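Local coordinates for OxsB protein (Bacillus megaterium, PDB 5UL4) that catalyses the oxidative ring contraction of dAMP to an oxetane aldehyde, using cobalamin and radical S-adenosylmethionine chemistry, in the biosynthesis of oxetanocin A, at residues T306-R311 and Y359-E364; F394-R399 and D429-G434; M544-N549 and Y581-V586. One frame throughout, in Å; residues are numbered along the deposited sequence. Where two conformers were deposited one is given.

In OxsB, three contacts between segments far apart in the sequence are arranged in series around the bound cofactors. From the N terminus, contact 1 comes first: T306-R311 and Y359-E364 meet after a 47-residue excursion through helix 335-351. Contact 2 opens later, F394-R399 pairing with D429-G434 across helix 410-425. The two lie about 10 Å apart between centres and share a sheet of the partial TIM barrel, where strands 357-360 and 393-398 are neighbours. Contact 3 closes a final loop, containing helix 551-562, between M544-N549 and Y581-V586, with its nearest atoms about 9 Å from contact 1. None nests in or crosses another, yet all three touch one S-adenosylmethionine.

Contact 1: T306-R311 and Y359-E364; sequences TLETSR and YMADEE. With SAM (S-adenosylmethionine), chain D.
Three donors converge on the carboxylate of D362. T309 supplies two: its backbone N meets OD1 of D362 on the syn side at 2.9 Å, and its hydroxyl OG1 gives a very short bond of 2.5 Å to D362 OD2, also syn. S310 OG reaches that same OD2 at 2.7 Å, from above the carboxylate plane (37° out of it). Both hydroxyls are placed for this by first torsions near +65°, which set each oxygen between its own backbone N and carbonyl carbon. Two bonds on one oxygen and a third on the other fix the rotation of the buried D362 group and would be expected to stabilise its negative charge. Water 2 continues the network by donating to S310 OG and accepting from the backbone N of E364, while water 1 joins E308 OE2 to the N of E363.

This network lies where strand 305-311 is interrupted and just beyond the C-terminal end of strand 357-360, its parallel neighbour in the partial TIM barrel, the edge at which radical SAM enzymes carry their cofactors. E308, A361 and E363 bind cobalamin, and E308 OE1 also forms a salt bridge with R311 NE. Behind the loops the strand pairing is uneven: A361 N donates to L307 O at 2.8 Å with an almost straight N-H, whereas the bond from L307 N to Y359 O is weak. M360, bent at chi2 (-63°), turns its SD against T309 CG2 at 3.9 Å. A361 CB lies 4.2 Å from E308 CB, and L138 of helix 138-149 touches both side chains.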
loop_
_atom_site.group_PDB
_atom_site.type_symbol
_atom_site.label_atom_id
_atom_site.label_comp_id
_atom_site.label_asym_id
_atom_site.label_seq_id
_atom_site.Cartn_x
_atom_site.Cartn_y
_atom_site.Cartn_z
ATOM N N THR A 306 9.399 2.362 1.442
ATOM C CA THR A 306 8.018 2.792 1.612
ATOM C C THR A 306 7.924 3.633 2.876
ATOM O O THR A 306 8.804 3.591 3.749
ATOM C CB THR A 306 7.026 1.617 1.736
ATOM O OG1 THR A 306 7.339 0.897 2.935
ATOM C CG2 THR A 306 7.111 0.673 0.572
ATOM N N LEU A 307 6.877 4.459 2.935
ATOM C CA LEU A 307 6.620 5.306 4.090
ATOM C C LEU A 307 5.139 5.683 4.037
ATOM O O LEU A 307 4.563 5.801 2.957
ATOM C CB LEU A 307 7.472 6.582 4.100
ATOM C CG LEU A 307 7.268 7.500 5.317
ATOM C CD1 LEU A 307 7.620 6.726 6.601
ATOM C CD2 LEU A 307 8.155 8.762 5.207
ATOM N N GLU A 308 4.535 5.828 5.201
ATOM C CA GLU A 308 3.157 6.300 5.299
ATOM C C GLU A 308 3.223 7.664 5.979
ATOM O O GLU A 308 3.644 7.751 7.140
ATOM C CB GLU A 308 2.292 5.316 6.089
ATOM C CG GLU A 308 0.784 5.634 5.945
ATOM C CD GLU A 308 -0.147 4.678 6.697
ATOM O OE1 GLU A 308 0.202 4.211 7.795
ATOM O OE2 GLU A 308 -1.259 4.399 6.180
ATOM N N THR A 309 2.852 8.741 5.261
ATOM C CA THR A 309 2.978 10.083 5.844
ATOM C C THR A 309 1.652 10.583 6.425
ATOM O O THR A 309 1.591 11.712 6.926
ATOM C CB THR A 309 3.511 11.110 4.812
ATOM O OG1 THR A 309 2.553 11.296 3.734
ATOM C CG2 THR A 309 4.840 10.655 4.204
ATOM N N SER A 310 0.599 9.778 6.327
ATOM C CA SER A 310 -0.726 10.103 6.845
ATOM C C SER A 310 -1.522 8.811 6.900
ATOM O O SER A 310 -1.233 7.858 6.167
ATOM C CB SER A 310 -1.451 11.160 5.976
ATOM O OG SER A 310 -1.813 10.646 4.694
ATOM N N ARG A 311 -2.501 8.783 7.804
ATOM C CA ARG A 311 -3.398 7.660 7.979
ATOM C C ARG A 311 -4.834 8.135 7.773
ATOM O O ARG A 311 -5.201 9.231 8.208
ATOM C CB ARG A 311 -3.243 7.040 9.356
ATOM C CG ARG A 311 -1.833 6.429 9.559
ATOM C CD ARG A 311 -1.808 5.518 10.772
ATOM N NE ARG A 311 -0.551 4.788 10.850
ATOM C CZ ARG A 311 -0.124 4.143 11.938
ATOM N NH1 ARG A 311 -0.862 4.142 13.042
ATOM N NH2 ARG A 311 1.046 3.503 11.915
ATOM N N TYR A 359 7.871 4.797 -2.212
ATOM C CA TYR A 359 6.468 4.515 -2.508
ATOM C C TYR A 359 5.632 4.915 -1.293
ATOM O O TYR A 359 5.645 4.212 -0.281
ATOM C CB TYR A 359 6.325 3.044 -2.871
ATOM C CG TYR A 359 7.188 2.775 -4.090
ATOM C CD1 TYR A 359 6.684 2.965 -5.367
ATOM C CD2 TYR A 359 8.544 2.423 -3.962
ATOM C CE1 TYR A 359 7.475 2.760 -6.500
ATOM C CE2 TYR A 359 9.351 2.221 -5.092
ATOM C CZ TYR A 359 8.801 2.389 -6.356
ATOM O OH TYR A 359 9.586 2.202 -7.479
ATOM N N MET A 360 4.910 6.039 -1.393
ATOM C CA MET A 360 4.066 6.486 -0.276
ATOM C C MET A 360 2.861 5.572 -0.148
ATOM O O MET A 360 2.131 5.344 -1.121
ATOM C CB MET A 360 3.595 7.932 -0.453
ATOM C CG MET A 360 4.677 8.940 -0.674
ATOM S SD MET A 360 5.798 9.068 0.756
ATOM C CE MET A 360 6.694 10.542 0.276
ATOM N N ALA A 361 2.662 5.033 1.049
ATOM C CA ALA A 361 1.561 4.115 1.293
ATOM C C ALA A 361 0.228 4.822 1.555
ATOM O O ALA A 361 -0.796 4.128 1.628
ATOM C CB ALA A 361 1.884 3.210 2.480
ATOM N N ASP A 362 0.226 6.153 1.687
ATOM C CA ASP A 362 -0.969 6.907 2.097
ATOM C C ASP A 362 -2.184 6.554 1.236
ATOM O O ASP A 362 -2.110 6.557 0.012
ATOM C CB ASP A 362 -0.718 8.409 1.972
ATOM C CG ASP A 362 0.510 8.880 2.740
ATOM O OD1 ASP A 362 1.553 8.152 2.776
ATOM O OD2 ASP A 362 0.434 9.997 3.264
ATOM N N GLU A 363 -3.318 6.306 1.886
ATOM C CA GLU A 363 -4.588 6.276 1.151
ATOM C C GLU A 363 -4.852 7.607 0.464
ATOM O O GLU A 363 -5.362 7.642 -0.661
ATOM C CB GLU A 363 -5.741 5.940 2.097
ATOM C CG GLU A 363 -5.746 4.493 2.570
ATOM C CD GLU A 363 -6.992 4.205 3.382
ATOM O OE1 GLU A 363 -7.165 4.867 4.429
ATOM O OE2 GLU A 363 -7.822 3.398 2.902
ATOM N N GLU A 364 -4.551 8.713 1.132
ATOM C CA GLU A 364 -4.757 10.043 0.567
ATOM C C GLU A 364 -3.580 10.900 1.001
ATOM O O GLU A 364 -3.468 11.267 2.176
ATOM C CB GLU A 364 -6.099 10.638 1.015
ATOM C CG GLU A 364 -6.334 12.124 0.705
ATOM C CD GLU A 364 -6.131 12.536 -0.756
ATOM O OE1 GLU A 364 -6.625 11.872 -1.713
ATOM O OE2 GLU A 364 -5.454 13.566 -0.939
HETATM N N SAM D . -7.990 5.301 -1.866
HETATM C CA SAM D . -6.996 5.320 -2.938
HETATM C C SAM D . -7.338 6.557 -3.742
HETATM O O SAM D . -8.217 7.314 -3.335
HETATM O OXT SAM D . -6.753 6.853 -4.774
HETATM C CB SAM D . -7.017 4.038 -3.782
HETATM C CG SAM D . -5.693 3.338 -4.091
HETATM S SD SAM D . -5.912 1.585 -4.560
HETATM C CE SAM D . -5.050 1.357 -6.139
HETATM C "C5'" SAM D . -7.653 1.580 -5.033
HETATM C "C4'" SAM D . -7.953 1.362 -6.510
HETATM O "O4'" SAM D . -8.245 0.001 -6.737
HETATM C "C3'" SAM D . -9.196 2.147 -6.886
HETATM O "O3'" SAM D . -8.867 3.305 -7.605
HETATM C "C2'" SAM D . -10.025 1.201 -7.727
HETATM O "O2'" SAM D . -9.841 1.458 -9.095
HETATM C "C1'" SAM D . -9.480 -0.166 -7.400
HETATM N N9 SAM D . -10.448 -0.794 -6.485
HETATM C C8 SAM D . -10.592 -0.542 -5.145
HETATM N N7 SAM D . -11.596 -1.314 -4.664
HETATM C C5 SAM D . -12.097 -2.037 -5.687
HETATM C C6 SAM D . -13.114 -2.964 -5.755
HETATM N N6 SAM D . -13.789 -3.278 -4.661
HETATM N N1 SAM D . -13.408 -3.558 -6.963
HETATM C C2 SAM D . -12.699 -3.240 -8.100
HETATM N N3 SAM D . -11.685 -2.309 -8.024
HETATM C C4 SAM D . -11.392 -1.722 -6.836
HETATM O O HOH W 1 -2.938 5.967 4.769
HETATM O O HOH W 2 -3.732 8.669 4.044
#

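Contact 2: F394-R399 and D429-G434. With SAM (S-adenosylmethionine), chain D.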
loop_
_atom_site.group_PDB
_atom_site.type_symbol
_atom_site.label_atom_id
_atom_site.label_comp_id
_atom_site.label_asym_id
_atom_site.label_seq_id
_atom_site.Cartn_x
_atom_site.Cartn_y
_atom_site.Cartn_z
ATOM N N PHE A 394 9.262 9.902 -5.947
ATOM C CA PHE A 394 8.304 9.299 -5.031
ATOM C C PHE A 394 6.946 9.183 -5.706
ATOM O O PHE A 394 6.587 10.000 -6.555
ATOM C CB PHE A 394 8.214 10.052 -3.691
ATOM C CG PHE A 394 7.705 11.467 -3.779
ATOM C CD1 PHE A 394 8.552 12.504 -4.119
ATOM C CD2 PHE A 394 6.392 11.765 -3.439
ATOM C CE1 PHE A 394 8.098 13.821 -4.178
ATOM C CE2 PHE A 394 5.919 13.084 -3.481
ATOM C CZ PHE A 394 6.768 14.114 -3.843
ATOM N N ASP A 395 6.233 8.110 -5.364
ATOM C CA ASP A 395 4.905 7.810 -5.891
ATOM C C ASP A 395 3.879 7.982 -4.777
ATOM O O ASP A 395 4.180 7.698 -3.616
ATOM C CB ASP A 395 4.828 6.359 -6.389
ATOM C CG ASP A 395 5.740 6.069 -7.601
ATOM O OD1 ASP A 395 6.467 6.951 -8.092
ATOM O OD2 ASP A 395 5.679 4.926 -8.075
ATOM N N PHE A 396 2.654 8.398 -5.127
ATOM C CA PHE A 396 1.577 8.458 -4.136
ATOM C C PHE A 396 0.234 8.440 -4.846
ATOM O O PHE A 396 0.167 8.530 -6.070
ATOM C CB PHE A 396 1.680 9.685 -3.235
ATOM C CG PHE A 396 1.573 11.017 -3.949
ATOM C CD1 PHE A 396 0.335 11.628 -4.165
ATOM C CD2 PHE A 396 2.724 11.723 -4.284
ATOM C CE1 PHE A 396 0.260 12.877 -4.773
ATOM C CE2 PHE A 396 2.654 12.971 -4.882
ATOM C CZ PHE A 396 1.421 13.542 -5.135
ATOM N N ALA A 397 -0.839 8.328 -4.054
ATOM C CA ALA A 397 -2.211 8.278 -4.548
ATOM C C ALA A 397 -2.976 9.525 -4.112
ATOM O O ALA A 397 -2.698 10.091 -3.053
ATOM C CB ALA A 397 -2.951 7.040 -4.028
ATOM N N ALA A 398 -3.934 9.931 -4.940
ATOM C CA ALA A 398 -4.769 11.103 -4.659
ATOM C C ALA A 398 -6.069 11.014 -5.437
ATOM O O ALA A 398 -6.108 10.479 -6.551
ATOM C CB ALA A 398 -4.080 12.412 -5.038
ATOM N N ARG A 399 -7.122 11.620 -4.879
ATOM C CA ARG A 399 -8.388 11.705 -5.594
ATOM C C ARG A 399 -8.297 12.789 -6.660
ATOM O O ARG A 399 -7.563 13.765 -6.508
ATOM C CB ARG A 399 -9.543 12.073 -4.643
ATOM C CG ARG A 399 -9.621 11.328 -3.357
ATOM C CD ARG A 399 -10.896 11.738 -2.547
ATOM N NE ARG A 399 -11.042 13.170 -2.331
ATOM C CZ ARG A 399 -10.515 13.841 -1.310
ATOM N NH1 ARG A 399 -10.725 15.148 -1.212
ATOM N NH2 ARG A 399 -9.768 13.223 -0.389
ATOM N N ASP A 429 6.639 11.070 -9.102
ATOM C CA ASP A 429 6.998 10.276 -10.266
ATOM C C ASP A 429 5.725 9.656 -10.858
ATOM O O ASP A 429 5.136 10.236 -11.784
ATOM C CB ASP A 429 8.022 9.206 -9.900
ATOM C CG ASP A 429 8.470 8.386 -11.131
ATOM O OD1 ASP A 429 8.406 8.931 -12.249
ATOM O OD2 ASP A 429 8.789 7.203 -10.984
ATOM N N ARG A 430 5.304 8.488 -10.395
ATOM C CA ARG A 430 4.082 7.886 -10.896
ATOM C C ARG A 430 3.003 8.053 -9.841
ATOM O O ARG A 430 3.111 7.497 -8.741
ATOM C CB ARG A 430 4.227 6.409 -11.225
ATOM C CG ARG A 430 2.963 5.925 -11.954
ATOM C CD ARG A 430 3.262 4.900 -13.036
ATOM N NE ARG A 430 4.184 5.374 -14.069
ATOM C CZ ARG A 430 3.820 5.789 -15.282
ATOM N NH1 ARG A 430 2.545 5.809 -15.625
ATOM N NH2 ARG A 430 4.739 6.180 -16.160
ATOM N N ILE A 431 1.969 8.799 -10.183
ATOM C CA ILE A 431 0.897 9.129 -9.251
ATOM C C ILE A 431 -0.363 8.379 -9.683
ATOM O O ILE A 431 -0.661 8.262 -10.882
ATOM C CB ILE A 431 0.680 10.660 -9.172
ATOM C CG1 ILE A 431 1.589 11.296 -8.119
ATOM C CG2 ILE A 431 -0.751 11.010 -8.749
ATOM C CD1 ILE A 431 3.054 10.882 -8.177
ATOM N N PHE A 432 -1.065 7.813 -8.698
ATOM C CA PHE A 432 -2.276 7.039 -8.919
ATOM C C PHE A 432 -3.459 7.933 -8.571
ATOM O O PHE A 432 -3.527 8.458 -7.463
ATOM C CB PHE A 432 -2.319 5.793 -8.026
ATOM C CG PHE A 432 -3.592 5.013 -8.161
ATOM C CD1 PHE A 432 -4.734 5.358 -7.415
ATOM C CD2 PHE A 432 -3.667 3.948 -9.050
ATOM C CE1 PHE A 432 -5.920 4.654 -7.583
ATOM C CE2 PHE A 432 -4.854 3.240 -9.229
ATOM C CZ PHE A 432 -5.985 3.604 -8.489
ATOM N N ILE A 433 -4.391 8.089 -9.504
ATOM C CA ILE A 433 -5.600 8.873 -9.254
ATOM C C ILE A 433 -6.797 7.951 -9.410
ATOM O O ILE A 433 -6.964 7.310 -10.457
ATOM C CB ILE A 433 -5.717 10.085 -10.189
ATOM C CG1 ILE A 433 -4.615 11.094 -9.881
ATOM C CG2 ILE A 433 -7.105 10.746 -10.034
ATOM C CD1 ILE A 433 -4.708 12.367 -10.671
ATOM N N GLY A 434 -7.627 7.884 -8.373
ATOM C CA GLY A 434 -8.817 7.050 -8.397
ATOM C C GLY A 434 -9.965 7.609 -9.217
ATOM O O GLY A 434 -11.007 7.968 -8.664
HETATM N N SAM D . -7.990 5.301 -1.866
HETATM C CA SAM D . -6.996 5.320 -2.938
HETATM C C SAM D . -7.338 6.557 -3.742
HETATM O O SAM D . -8.217 7.314 -3.335
HETATM O OXT SAM D . -6.753 6.853 -4.774
HETATM C CB SAM D . -7.017 4.038 -3.782
HETATM C CG SAM D . -5.693 3.338 -4.091
HETATM S SD SAM D . -5.912 1.585 -4.560
HETATM C CE SAM D . -5.050 1.357 -6.139
HETATM C "C5'" SAM D . -7.653 1.580 -5.033
HETATM C "C4'" SAM D . -7.953 1.362 -6.510
HETATM O "O4'" SAM D . -8.245 0.001 -6.737
HETATM C "C3'" SAM D . -9.196 2.147 -6.886
HETATM O "O3'" SAM D . -8.867 3.305 -7.605
HETATM C "C2'" SAM D . -10.025 1.201 -7.727
HETATM O "O2'" SAM D . -9.841 1.458 -9.095
HETATM C "C1'" SAM D . -9.480 -0.166 -7.400
HETATM N N9 SAM D . -10.448 -0.794 -6.485
HETATM C C8 SAM D . -10.592 -0.542 -5.145
HETATM N N7 SAM D . -11.596 -1.314 -4.664
HETATM C C5 SAM D . -12.097 -2.037 -5.687
HETATM C C6 SAM D . -13.114 -2.964 -5.755
HETATM N N6 SAM D . -13.789 -3.278 -4.661
HETATM N N1 SAM D . -13.408 -3.558 -6.963
HETATM C C2 SAM D . -12.699 -3.240 -8.100
HETATM N N3 SAM D . -11.685 -2.309 -8.024
HETATM C C4 SAM D . -11.392 -1.722 -6.836
HETATM O O HOH W 3 7.296 4.780 -10.372
#
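A chi1 of 62° sets CG of F396 between its own backbone N and carbonyl carbon and holds the ring flat against I431, whose CG1 is swung beside its backbone N by a chi1 of -88°. This CH-pi contact puts I431 CG1 3.7 Å from the centroid of the F396 ring, over the middle of one face. The pair sits on a beta-alpha-beta crossover of the partial TIM barrel: strand 393-398 leads through helix 410-425 into the parallel strand 431-436. W420 of that helix touches both I431 and the F396 ring, so the packing joins the sheet to its helical layer.

Between the strands, F432 takes part through both of its peptide groups. Its N donates to F396 O at 3.0 Å and its O accepts from A398 N at 2.9 Å, while the N of F396 is buried with no partner in the model. Toward the N-terminal end of both segments, the side chains of D395 and D429 run side by side in the same direction, their carboxylate planes turned 46° apart. D395 OD1 takes the backbone N-H of R430 at 3.0 Å, steeply from above the carboxylate plane, and is also bonded by NE2 of H357. Water 3 donates to D395 OD2 and to D429 OD2, which would be expected to soften the repulsion between the two acids.

At the other end the strands open onto S-adenosylmethionine. A397 CB lies obliquely beside the F432 ring, CD1 of which is 4.2 Å away. The ligand's carboxylate oxygen OXT comes to the ring edge in plane, and the ligand's methyl carbon CE sits 3.4 Å above one face of F432, displaced toward the rim.

Contact 3: M544-N549 and Y581-V586; sequences MEILMN and YATSFV. With SAM (S-adenosylmethionine), chain D.
The adenine pocket for S-adenosylmethionine is lined by M544 and E545, at the start of M544-N549, and the next residue, I546, meets Y581 and T583 of Y581-V586. One backbone bond joins the two segments: Y581 N donates to I546 O at 2.7 Å, nearly straight at 171°. A chi1 of -68° in Y581 turns CG away from the carbonyl carbon, to the side of the backbone N, and the ring edge comes beside I546 O, which lies in the ring plane 3.6 Å from Y581 CD1. L547 O approaches that edge as well, and the M548 side chain crosses that of Y581 at about a right angle, its CG 4.2 Å from Y581 CE1. Farther along, the I546 and T583 side chains cross at about a right angle, with I546 CD1 3.5 Å from T583 OG1 and also against T583 CB and CG2. V556 of helix 551-562 packs against both. The backbone N of I546 is buried here and finds no partner in the model.

Just before I546, the peptide groups of E545 face the ligand. E545 N donates to adenine N1 at 2.7 Å and E545 O accepts from N6 at 2.5 Å, while M544 places its SD 3.9 Å from N1. L547 faces the cobalamin instead, next to P322. Through these main-chain atoms E545 reads the Watson-Crick edge of the base, a recognition typical of adenine-binding sites.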
loop_
_atom_site.group_PDB
_atom_site.type_symbol
_atom_site.label_atom_id
_atom_site.label_comp_id
_atom_site.label_asym_id
_atom_site.label_seq_id
_atom_site.Cartn_x
_atom_site.Cartn_y
_atom_site.Cartn_z
ATOM N N MET A 544 -16.293 -4.532 -10.360
ATOM C CA MET A 544 -16.401 -4.209 -8.944
ATOM C C MET A 544 -16.247 -5.443 -8.060
ATOM O O MET A 544 -16.830 -6.497 -8.325
ATOM C CB MET A 544 -17.756 -3.555 -8.655
ATOM C CG MET A 544 -17.980 -3.264 -7.176
ATOM S SD MET A 544 -16.915 -1.962 -6.573
ATOM C CE MET A 544 -17.632 -0.551 -7.399
ATOM N N GLU A 545 -15.483 -5.297 -6.988
ATOM C CA GLU A 545 -15.444 -6.264 -5.898
ATOM C C GLU A 545 -16.182 -5.670 -4.708
ATOM O O GLU A 545 -15.949 -4.517 -4.337
ATOM C CB GLU A 545 -14.011 -6.622 -5.499
ATOM C CG GLU A 545 -13.270 -7.435 -6.541
ATOM C CD GLU A 545 -11.813 -7.670 -6.163
ATOM O OE1 GLU A 545 -11.523 -7.869 -4.954
ATOM O OE2 GLU A 545 -10.960 -7.647 -7.081
ATOM N N ILE A 546 -17.082 -6.442 -4.129
ATOM C CA ILE A 546 -17.995 -5.944 -3.107
ATOM C C ILE A 546 -17.414 -6.354 -1.758
ATOM O O ILE A 546 -17.581 -7.492 -1.317
ATOM C CB ILE A 546 -19.411 -6.474 -3.335
ATOM C CG1 ILE A 546 -19.836 -6.105 -4.760
ATOM C CG2 ILE A 546 -20.375 -5.914 -2.292
ATOM C CD1 ILE A 546 -21.294 -6.185 -5.060
ATOM N N LEU A 547 -16.687 -5.438 -1.115
ATOM C CA LEU A 547 -16.043 -5.766 0.146
ATOM C C LEU A 547 -17.051 -5.702 1.291
ATOM O O LEU A 547 -18.144 -5.134 1.169
ATOM C CB LEU A 547 -14.867 -4.823 0.436
ATOM C CG LEU A 547 -13.681 -4.759 -0.531
ATOM C CD1 LEU A 547 -12.520 -3.991 0.102
ATOM C CD2 LEU A 547 -13.223 -6.153 -0.951
ATOM N N MET A 548 -16.669 -6.307 2.414
ATOM C CA MET A 548 -17.513 -6.278 3.596
ATOM C C MET A 548 -17.578 -4.853 4.149
ATOM O O MET A 548 -16.674 -4.035 3.939
ATOM C CB MET A 548 -16.984 -7.235 4.672
ATOM C CG MET A 548 -16.798 -8.685 4.228
ATOM S SD MET A 548 -15.862 -9.663 5.442
ATOM C CE MET A 548 -16.794 -9.314 6.939
ATOM N N ASN A 549 -18.667 -4.562 4.855
ATOM C CA ASN A 549 -18.861 -3.306 5.581
ATOM C C ASN A 549 -18.960 -2.086 4.665
ATOM O O ASN A 549 -18.765 -0.954 5.130
ATOM C CB ASN A 549 -17.744 -3.078 6.616
ATOM C CG ASN A 549 -17.705 -4.154 7.696
ATOM O OD1 ASN A 549 -18.747 -4.623 8.157
ATOM N ND2 ASN A 549 -16.496 -4.546 8.105
ATOM N N TYR A 581 -17.731 -10.152 -0.755
ATOM C CA TYR A 581 -18.916 -10.927 -1.099
ATOM C C TYR A 581 -18.833 -11.368 -2.551
ATOM O O TYR A 581 -18.421 -10.595 -3.421
ATOM C CB TYR A 581 -20.202 -10.111 -0.932
ATOM C CG TYR A 581 -20.591 -9.730 0.477
ATOM C CD1 TYR A 581 -20.129 -8.551 1.053
ATOM C CD2 TYR A 581 -21.467 -10.519 1.210
ATOM C CE1 TYR A 581 -20.508 -8.187 2.336
ATOM C CE2 TYR A 581 -21.846 -10.165 2.489
ATOM C CZ TYR A 581 -21.364 -9.000 3.046
ATOM O OH TYR A 581 -21.751 -8.650 4.317
ATOM N N ALA A 582 -19.249 -12.602 -2.811
ATOM C CA ALA A 582 -19.457 -13.080 -4.172
ATOM C C ALA A 582 -20.862 -12.671 -4.604
ATOM O O ALA A 582 -21.845 -13.090 -3.989
ATOM C CB ALA A 582 -19.266 -14.596 -4.238
ATOM N N THR A 583 -20.952 -11.832 -5.639
ATOM C CA THR A 583 -22.204 -11.184 -6.021
ATOM C C THR A 583 -22.395 -11.250 -7.528
ATOM O O THR A 583 -21.436 -11.076 -8.286
ATOM C CB THR A 583 -22.224 -9.704 -5.584
ATOM O OG1 THR A 583 -21.642 -9.568 -4.279
ATOM C CG2 THR A 583 -23.654 -9.146 -5.567
ATOM N N SER A 584 -23.636 -11.462 -7.965
ATOM C CA SER A 584 -23.964 -11.451 -9.384
ATOM C C SER A 584 -24.649 -10.142 -9.774
ATOM O O SER A 584 -25.057 -9.352 -8.927
ATOM C CB SER A 584 -24.839 -12.661 -9.751
ATOM O OG SER A 584 -26.149 -12.547 -9.226
ATOM N N PHE A 585 -24.757 -9.918 -11.088
ATOM C CA PHE A 585 -25.186 -8.645 -11.658
ATOM C C PHE A 585 -26.703 -8.577 -11.776
ATOM O O PHE A 585 -27.343 -9.548 -12.186
ATOM C CB PHE A 585 -24.576 -8.445 -13.049
ATOM C CG PHE A 585 -23.119 -8.013 -13.033
ATOM C CD1 PHE A 585 -22.120 -8.874 -12.596
ATOM C CD2 PHE A 585 -22.760 -6.762 -13.499
ATOM C CE1 PHE A 585 -20.768 -8.471 -12.582
ATOM C CE2 PHE A 585 -21.421 -6.346 -13.493
ATOM C CZ PHE A 585 -20.428 -7.209 -13.034
ATOM N N VAL A 586 -27.271 -7.406 -11.463
ATOM C CA VAL A 586 -28.716 -7.245 -11.587
ATOM C C VAL A 586 -29.146 -7.257 -13.051
ATOM O O VAL A 586 -30.266 -7.674 -13.372
ATOM C CB VAL A 586 -29.184 -5.966 -10.865
ATOM C CG1 VAL A 586 -29.058 -4.729 -11.766
ATOM C CG2 VAL A 586 -30.626 -6.137 -10.375
HETATM N N SAM D . -7.990 5.301 -1.866
HETATM C CA SAM D . -6.996 5.320 -2.938
HETATM C C SAM D . -7.338 6.557 -3.742
HETATM O O SAM D . -8.217 7.314 -3.335
HETATM O OXT SAM D . -6.753 6.853 -4.774
HETATM C CB SAM D . -7.017 4.038 -3.782
HETATM C CG SAM D . -5.693 3.338 -4.091
HETATM S SD SAM D . -5.912 1.585 -4.560
HETATM C CE SAM D . -5.050 1.357 -6.139
HETATM C "C5'" SAM D . -7.653 1.580 -5.033
HETATM C "C4'" SAM D . -7.953 1.362 -6.510
HETATM O "O4'" SAM D . -8.245 0.001 -6.737
HETATM C "C3'" SAM D . -9.196 2.147 -6.886
HETATM O "O3'" SAM D . -8.867 3.305 -7.605
HETATM C "C2'" SAM D . -10.025 1.201 -7.727
HETATM O "O2'" SAM D . -9.841 1.458 -9.095
HETATM C "C1'" SAM D . -9.480 -0.166 -7.400
HETATM N N9 SAM D . -10.448 -0.794 -6.485
HETATM C C8 SAM D . -10.592 -0.542 -5.145
HETATM N N7 SAM D . -11.596 -1.314 -4.664
HETATM C C5 SAM D . -12.097 -2.037 -5.687
HETATM C C6 SAM D . -13.114 -2.964 -5.755
HETATM N N6 SAM D . -13.789 -3.278 -4.661
HETATM N N1 SAM D . -13.408 -3.558 -6.963
HETATM C C2 SAM D . -12.699 -3.240 -8.100
HETATM N N3 SAM D . -11.685 -2.309 -8.024
HETATM C C4 SAM D . -11.392 -1.722 -6.836
#